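Side-chain contacts in DNA topoisomerase 2-associated protein PAT1 (Saccharomyces cerevisiae, PDB 5LMG), which activates mRNA decapping and represses translation, its C-terminal domain binding directly to the decapping enzyme Dcp2 and the exonuclease Xrn1: residues A275-W278 / A279-S283; K319-S322 / V323-Q326; Q347-N350 / L351-V355. The protein carries 2 engineered substitutions. All blocks are in the same frame, centred on the assembly; numbering follows the deposited sequence.

Interaction 1: A275-W278 / A279-S283; sequences AYIW and AFLAS. Engineered in segment 279-283: Ala279 (natural residue Gln).
With their first torsions alike, chi1 -61° at Trp278 and -72° at Leu281, both side chains carry CG anti to the carbonyl carbon and run side by side in the same direction from helix 275-286. This is the i/i+3 pairing of an α-helix, here on a helix within the largely helical Pat1 C-terminal domain, whose family belongs to the TPR clan. The touch is made by one methyl: Leu281 CD1 approaches the six-membered part of the indole obliquely, lying 3.7 Å from Trp278 CE3. Ile277 adds a looser contact, its CG2 4.3 Å from Leu281 CD1. Leu281 thus meets one residue three places back and another four places back, the two spacings by which a helix brings side chains of adjacent turns together.

Underneath runs the regular ladder of main-chain bonds. Ala279 N, the nitrogen of an engineered residue replacing glutamine, donates to Ala275 O at 2.9 Å, and Leu281 N reaches Ile277 O at 3.0 Å in a fairly straight bond (N-H...O 161°).

The surroundings are buried. Phe254 meets the Trp278 ring edge-to-face, while Ile304 and Thr307 of helix 290-322 also touch the indole; Ile296 and Val300 of that helix cover Leu281. Helix 329-355 packs here too, with Leu349 on Trp278 and Phe352 on Leu281. Phe280 turns away, toward Leu204 and Thr208 of helix 201-216. Ser283 OG donates to Phe280 O at 2.9 Å, arriving tilted from the carbonyl plane.

Interaction 2: K319-S322 / V323-Q326; sequences KELS and VLPQ
Leu321 and Leu324 make the apolar contact at this helix end, lying side by side and pointing the same way, with Leu321 CD2 3.8 Å from Leu324 CD1. Leu324 also leans on the backbone: its CG is 3.4 Å from Leu321 O, the same oxygen that receives its amide. Val323 behaves differently. Its chi1 of -65° sets CG1 anti to the carbonyl carbon and leaves CG2 between the backbone N and that carbon, and as a result both methyls lie against carbonyls of the final turn. CG1 of Val323 lies 3.4 Å from Lys319 O, and CG2 of Val323 is equally close to Lys319 O and to Glu320 O.

The main-chain bonds beneath these groups are weak. Val323 N spans 3.5 Å to Lys319 O, a stretched i/i+4 link, and Leu324 N then reaches back only three residues, 3.4 Å to Leu321 O. The change of spacing from four to three, with both bonds weak, marks the helix giving way to loop, and Leu324 itself, with psi 129°, has left helical geometry.

A second shell lies outside the two segments. Ser322 OG is hydrogen-bonded to Glu318 O one turn earlier, and Ser322 O is taken by Arg327 NH2 from farther along the connection. The leucines face the next helix: Leu321 packs on Leu331, Leu335 and Ile338, and Leu324 on Leu331. The contact therefore sits at the outer end of the hairpin formed by helices 290-322 and 329-355, where one long helix hands over to the other.

Interaction 3: Q347-N350 / L351-V355; sequences QDLN and LFLNV
The apolar part of the contact is Leu349 against Leu353, an i/i+4 pair on helix 329-355 whose side chains cross obliquely. Leu349 has CG anti to its own N (chi1 176°), which carries CG forward along the helix, toward Leu353; CG then lies 3.7 Å from Leu353 CD1, and Leu349 CD1 is 4.0 Å from Leu353 CG.

Hydrogen bonding is mainly a matter of the backbone. Leu353 N points almost straight at Leu349 O (3.0 Å, N-H...O 170°), and Phe352 N makes a second, weak bond to that oxygen. Asn354 N donates to Asn350 O at 2.9 Å.

The polar side chains follow the same one-turn spacing. Asn354 folds back over the Asn350 carbonyl, its CB 3.2 Å and its CG 3.0 Å from Asn350 O. Exchanging Asn354 for an alanine removes the amide, and would probably leave the Asn350 carbonyl less covered and a gap beside Val359. Asn350 OD1 is hydrogen-bonded to Tyr360 N, outside the two segments. Asp348 OD2 forms a salt bridge with Lys344.

In the fold, this helical turn serves different neighbours from different flanks. Leu349 packs on Ile308 and Phe352 on Ile296, Val300 and Ile304, all of helix 290-322. Asp348 and Phe352 also meet helix 275-286, at Ala275 and Leu281 respectively, whereas Asn350, Leu353 and Asn354 meet strand 358-361 through Leu358, Val359 and Tyr360, tying the C-terminal β-hairpin to helix 329-355.

Overall arrangement
Interactions 1 and 3 belong to one packed interface, their centres about 9 Å apart. Helices 275-286 and 329-355 press together along several points: Trp278 CB lies 3.3 Å from Asp348 O, Ala275 CB meets Asp348 OD2, and Leu281 O sits 3.5 Å from Phe352 CD1. Helix 290-322 serves both, with Ile296, Val300 and Ile304 each touching side chains of the two contacts. Interaction 2 closes the far end of that helix, its nearest atoms about 21 Å from interaction 1 and about 16 Å from interaction 3. A bound 1,2-ethanediol, probably from the crystallisation liquor, lies about 3 Å from the side chain of the engineered Ala279.

Interaction 1: A275-W278 / A279-S283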
loop_
_atom_site.group_PDB
_atom_site.type_symbol
_atom_site.label_atom_id
_atom_site.label_comp_id
_atom_site.label_asym_id
_atom_site.label_seq_id
_atom_site.Cartn_x
_atom_site.Cartn_y
_atom_site.Cartn_z
ATOM N N ALA A 275 -7.767 4.030 -5.931
ATOM C CA ALA A 275 -6.601 4.783 -6.424
ATOM C C ALA A 275 -5.282 4.068 -6.133
ATOM O O ALA A 275 -4.426 4.011 -7.017
ATOM C CB ALA A 275 -6.577 6.190 -5.848
ATOM N N TYR A 276 -5.146 3.474 -4.921
ATOM C CA TYR A 276 -3.961 2.710 -4.503
ATOM C C TYR A 276 -3.737 1.448 -5.390
ATOM O O TYR A 276 -2.600 0.993 -5.507
ATOM C CB TYR A 276 -4.056 2.320 -3.009
ATOM C CG TYR A 276 -5.047 1.214 -2.716
ATOM C CD1 TYR A 276 -6.416 1.467 -2.695
ATOM C CD2 TYR A 276 -4.616 -0.085 -2.450
ATOM C CE1 TYR A 276 -7.337 0.448 -2.453
ATOM C CE2 TYR A 276 -5.529 -1.112 -2.201
ATOM C CZ TYR A 276 -6.889 -0.835 -2.190
ATOM O OH TYR A 276 -7.810 -1.822 -1.951
ATOM N N ILE A 277 -4.817 0.876 -5.975
ATOM C CA ILE A 277 -4.707 -0.303 -6.854
ATOM C C ILE A 277 -4.090 0.126 -8.181
ATOM O O ILE A 277 -3.158 -0.524 -8.660
ATOM C CB ILE A 277 -6.058 -1.059 -7.050
ATOM C CG1 ILE A 277 -6.630 -1.554 -5.701
ATOM C CG2 ILE A 277 -5.882 -2.219 -8.043
ATOM C CD1 ILE A 277 -8.074 -2.096 -5.731
ATOM N N TRP A 278 -4.625 1.224 -8.773
ATOM C CA TRP A 278 -4.116 1.758 -10.042
ATOM C C TRP A 278 -2.707 2.325 -9.880
ATOM O O TRP A 278 -1.943 2.266 -10.834
ATOM C CB TRP A 278 -5.094 2.773 -10.668
ATOM C CG TRP A 278 -6.435 2.175 -10.992
ATOM C CD1 TRP A 278 -7.593 2.331 -10.281
ATOM C CD2 TRP A 278 -6.726 1.224 -12.033
ATOM N NE1 TRP A 278 -8.594 1.563 -10.833
ATOM C CE2 TRP A 278 -8.085 0.857 -11.898
ATOM C CE3 TRP A 278 -5.968 0.644 -13.070
ATOM C CZ2 TRP A 278 -8.712 -0.038 -12.781
ATOM C CZ3 TRP A 278 -6.580 -0.266 -13.924
ATOM C CH2 TRP A 278 -7.935 -0.601 -13.776
ATOM N N ALA A 279 -2.351 2.829 -8.666
ATOM C CA ALA A 279 -1.001 3.338 -8.360
ATOM C C ALA A 279 -0.014 2.163 -8.344
ATOM O O ALA A 279 1.074 2.272 -8.912
ATOM C CB ALA A 279 -0.988 4.083 -7.033
ATOM N N PHE A 280 -0.419 1.025 -7.754
ATOM C CA PHE A 280 0.387 -0.190 -7.767
ATOM C C PHE A 280 0.610 -0.674 -9.213
ATOM O O PHE A 280 1.750 -0.966 -9.574
ATOM C CB PHE A 280 -0.257 -1.316 -6.927
ATOM C CG PHE A 280 0.365 -2.678 -7.181
ATOM C CD1 PHE A 280 1.583 -3.027 -6.599
ATOM C CD2 PHE A 280 -0.253 -3.598 -8.024
ATOM C CE1 PHE A 280 2.167 -4.276 -6.846
ATOM C CE2 PHE A 280 0.342 -4.835 -8.292
ATOM C CZ PHE A 280 1.545 -5.175 -7.690
ATOM N N LEU A 281 -0.481 -0.750 -10.026
ATOM C CA LEU A 281 -0.428 -1.219 -11.417
ATOM C C LEU A 281 0.448 -0.320 -12.276
ATOM O O LEU A 281 1.124 -0.823 -13.155
ATOM C CB LEU A 281 -1.833 -1.352 -12.029
ATOM C CG LEU A 281 -2.711 -2.505 -11.532
ATOM C CD1 LEU A 281 -4.143 -2.346 -12.025
ATOM C CD2 LEU A 281 -2.159 -3.877 -11.981
ATOM N N ALA A 282 0.440 1.009 -12.002
ATOM C CA ALA A 282 1.246 2.002 -12.709
ATOM C C ALA A 282 2.727 1.759 -12.399
ATOM O O ALA A 282 3.537 1.734 -13.326
ATOM C CB ALA A 282 0.837 3.412 -12.299
ATOM N N SER A 283 3.077 1.507 -11.118
ATOM C CA SER A 283 4.478 1.248 -10.751
ATOM C C SER A 283 4.972 -0.101 -11.284
ATOM O O SER A 283 6.121 -0.187 -11.735
ATOM C CB SER A 283 4.701 1.380 -9.248
ATOM O OG SER A 283 4.098 0.305 -8.549
#

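Interaction 2: K319-S322 / V323-Q326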
loop_
_atom_site.group_PDB
_atom_site.type_symbol
_atom_site.label_atom_id
_atom_site.label_comp_id
_atom_site.label_asym_id
_atom_site.label_seq_id
_atom_site.Cartn_x
_atom_site.Cartn_y
_atom_site.Cartn_z
ATOM N N LYS A 319 -24.845 14.958 -17.313
ATOM C CA LYS A 319 -25.578 15.524 -18.455
ATOM C C LYS A 319 -27.064 15.699 -18.161
ATOM O O LYS A 319 -27.614 16.768 -18.425
ATOM C CB LYS A 319 -25.403 14.653 -19.715
ATOM C CG LYS A 319 -24.028 14.749 -20.361
ATOM C CD LYS A 319 -23.900 13.761 -21.516
ATOM C CE LYS A 319 -22.480 13.639 -22.008
ATOM N NZ LYS A 319 -22.316 12.465 -22.907
ATOM N N GLU A 320 -27.699 14.649 -17.609
ATOM C CA GLU A 320 -29.121 14.609 -17.269
ATOM C C GLU A 320 -29.517 15.619 -16.181
ATOM O O GLU A 320 -30.589 16.227 -16.275
ATOM C CB GLU A 320 -29.550 13.177 -16.880
ATOM C CG GLU A 320 -29.486 12.156 -18.011
ATOM C CD GLU A 320 -30.530 12.315 -19.104
ATOM O OE1 GLU A 320 -30.183 12.848 -20.182
ATOM O OE2 GLU A 320 -31.696 11.922 -18.875
ATOM N N LEU A 321 -28.658 15.799 -15.164
ATOM C CA LEU A 321 -28.926 16.711 -14.055
ATOM C C LEU A 321 -28.588 18.164 -14.355
ATOM O O LEU A 321 -29.313 19.045 -13.896
ATOM C CB LEU A 321 -28.244 16.257 -12.753
ATOM C CG LEU A 321 -28.788 14.993 -12.077
ATOM C CD1 LEU A 321 -27.983 14.666 -10.845
ATOM C CD2 LEU A 321 -30.253 15.142 -11.683
ATOM N N SER A 322 -27.494 18.420 -15.108
ATOM C CA SER A 322 -27.061 19.776 -15.465
ATOM C C SER A 322 -28.052 20.511 -16.387
ATOM O O SER A 322 -28.115 21.739 -16.330
ATOM C CB SER A 322 -25.659 19.767 -16.072
ATOM O OG SER A 322 -25.650 19.197 -17.370
ATOM N N VAL A 323 -28.828 19.769 -17.216
ATOM C CA VAL A 323 -29.801 20.365 -18.154
ATOM C C VAL A 323 -31.112 20.812 -17.462
ATOM O O VAL A 323 -31.883 21.558 -18.073
ATOM C CB VAL A 323 -30.092 19.510 -19.422
ATOM C CG1 VAL A 323 -28.849 19.368 -20.295
ATOM C CG2 VAL A 323 -30.697 18.148 -19.082
ATOM N N LEU A 324 -31.355 20.374 -16.203
ATOM C CA LEU A 324 -32.552 20.732 -15.430
ATOM C C LEU A 324 -32.650 22.256 -15.223
ATOM O O LEU A 324 -31.659 22.866 -14.801
ATOM C CB LEU A 324 -32.602 20.003 -14.071
ATOM C CG LEU A 324 -32.658 18.463 -14.074
ATOM C CD1 LEU A 324 -32.593 17.921 -12.661
ATOM C CD2 LEU A 324 -33.918 17.938 -14.761
ATOM N N PRO A 325 -33.816 22.888 -15.546
ATOM C CA PRO A 325 -33.924 24.355 -15.396
ATOM C C PRO A 325 -33.740 24.857 -13.962
ATOM O O PRO A 325 -32.850 25.678 -13.726
ATOM C CB PRO A 325 -35.304 24.689 -15.980
ATOM C CG PRO A 325 -36.062 23.408 -15.945
ATOM C CD PRO A 325 -35.060 22.303 -16.092
ATOM N N GLN A 326 -34.535 24.332 -13.008
ATOM C CA GLN A 326 -34.445 24.703 -11.593
ATOM C C GLN A 326 -33.284 23.937 -10.944
ATOM O O GLN A 326 -33.218 22.707 -11.063
ATOM C CB GLN A 326 -35.775 24.434 -10.859
ATOM C CG GLN A 326 -36.920 25.356 -11.282
ATOM C CD GLN A 326 -38.233 24.983 -10.638
ATOM O OE1 GLN A 326 -38.497 25.300 -9.472
ATOM N NE2 GLN A 326 -39.100 24.322 -11.391
#

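Interaction 3: Q347-N350 / L351-V355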
loop_
_atom_site.group_PDB
_atom_site.type_symbol
_atom_site.label_atom_id
_atom_site.label_comp_id
_atom_site.label_asym_id
_atom_site.label_seq_id
_atom_site.Cartn_x
_atom_site.Cartn_y
_atom_site.Cartn_z
ATOM N N GLN A 347 -8.547 10.102 -13.820
ATOM C CA GLN A 347 -7.195 10.343 -13.317
ATOM C C GLN A 347 -6.517 9.080 -12.788
ATOM O O GLN A 347 -5.345 8.868 -13.105
ATOM C CB GLN A 347 -7.181 11.455 -12.258
ATOM C CG GLN A 347 -7.458 12.856 -12.802
ATOM C CD GLN A 347 -8.016 13.796 -11.750
ATOM O OE1 GLN A 347 -7.845 13.608 -10.534
ATOM N NE2 GLN A 347 -8.710 14.831 -12.200
ATOM N N ASP A 348 -7.240 8.250 -11.998
ATOM C CA ASP A 348 -6.693 7.010 -11.429
ATOM C C ASP A 348 -6.336 6.013 -12.531
ATOM O O ASP A 348 -5.243 5.448 -12.514
ATOM C CB ASP A 348 -7.648 6.382 -10.396
ATOM C CG ASP A 348 -7.847 7.200 -9.127
ATOM O OD1 ASP A 348 -7.097 8.193 -8.928
ATOM O OD2 ASP A 348 -8.757 6.860 -8.340
ATOM N N LEU A 349 -7.225 5.859 -13.519
ATOM C CA LEU A 349 -6.993 4.984 -14.658
ATOM C C LEU A 349 -5.848 5.526 -15.553
ATOM O O LEU A 349 -4.978 4.746 -15.937
ATOM C CB LEU A 349 -8.295 4.756 -15.450
ATOM C CG LEU A 349 -8.215 3.927 -16.748
ATOM C CD1 LEU A 349 -7.669 2.512 -16.500
ATOM C CD2 LEU A 349 -9.573 3.866 -17.431
ATOM N N ASN A 350 -5.820 6.847 -15.831
ATOM C CA ASN A 350 -4.758 7.446 -16.650
ATOM C C ASN A 350 -3.374 7.384 -15.996
ATOM O O ASN A 350 -2.387 7.346 -16.716
ATOM C CB ASN A 350 -5.105 8.865 -17.102
ATOM C CG ASN A 350 -6.005 8.846 -18.305
ATOM O OD1 ASN A 350 -5.769 8.119 -19.272
ATOM N ND2 ASN A 350 -7.067 9.631 -18.270
ATOM N N LEU A 351 -3.295 7.299 -14.653
ATOM C CA LEU A 351 -2.025 7.112 -13.939
ATOM C C LEU A 351 -1.367 5.807 -14.448
ATOM O O LEU A 351 -0.180 5.795 -14.775
ATOM C CB LEU A 351 -2.262 7.046 -12.404
ATOM C CG LEU A 351 -1.048 6.726 -11.490
ATOM C CD1 LEU A 351 0.083 7.752 -11.660
ATOM C CD2 LEU A 351 -1.467 6.683 -10.030
ATOM N N PHE A 352 -2.184 4.741 -14.584
ATOM C CA PHE A 352 -1.757 3.434 -15.067
ATOM C C PHE A 352 -1.511 3.434 -16.575
ATOM O O PHE A 352 -0.443 3.010 -16.995
ATOM C CB PHE A 352 -2.776 2.348 -14.665
ATOM C CG PHE A 352 -2.611 0.993 -15.325
ATOM C CD1 PHE A 352 -1.416 0.284 -15.217
ATOM C CD2 PHE A 352 -3.668 0.402 -16.010
ATOM C CE1 PHE A 352 -1.278 -0.984 -15.797
ATOM C CE2 PHE A 352 -3.522 -0.861 -16.601
ATOM C CZ PHE A 352 -2.335 -1.548 -16.479
ATOM N N LEU A 353 -2.488 3.914 -17.376
ATOM C CA LEU A 353 -2.430 3.909 -18.839
ATOM C C LEU A 353 -1.281 4.722 -19.434
ATOM O O LEU A 353 -0.601 4.210 -20.330
ATOM C CB LEU A 353 -3.769 4.342 -19.472
ATOM C CG LEU A 353 -4.977 3.416 -19.303
ATOM C CD1 LEU A 353 -6.226 4.064 -19.907
ATOM C CD2 LEU A 353 -4.730 2.042 -19.948
ATOM N N ASN A 354 -1.079 5.983 -18.954
ATOM C CA ASN A 354 -0.027 6.899 -19.440
ATOM C C ASN A 354 1.370 6.314 -19.371
ATOM O O ASN A 354 2.169 6.540 -20.273
ATOM C CB ASN A 354 -0.068 8.258 -18.749
ATOM C CG ASN A 354 -1.352 9.050 -18.941
ATOM O OD1 ASN A 354 -2.224 8.759 -19.777
ATOM N ND2 ASN A 354 -1.485 10.084 -18.163
ATOM N N VAL A 355 1.645 5.546 -18.313
ATOM C CA VAL A 355 2.905 4.846 -18.054
ATOM C C VAL A 355 3.266 3.902 -19.245
ATOM O O VAL A 355 4.438 3.761 -19.602
ATOM C CB VAL A 355 2.773 4.147 -16.673
ATOM C CG1 VAL A 355 3.459 2.795 -16.630
ATOM C CG2 VAL A 355 3.252 5.061 -15.544
#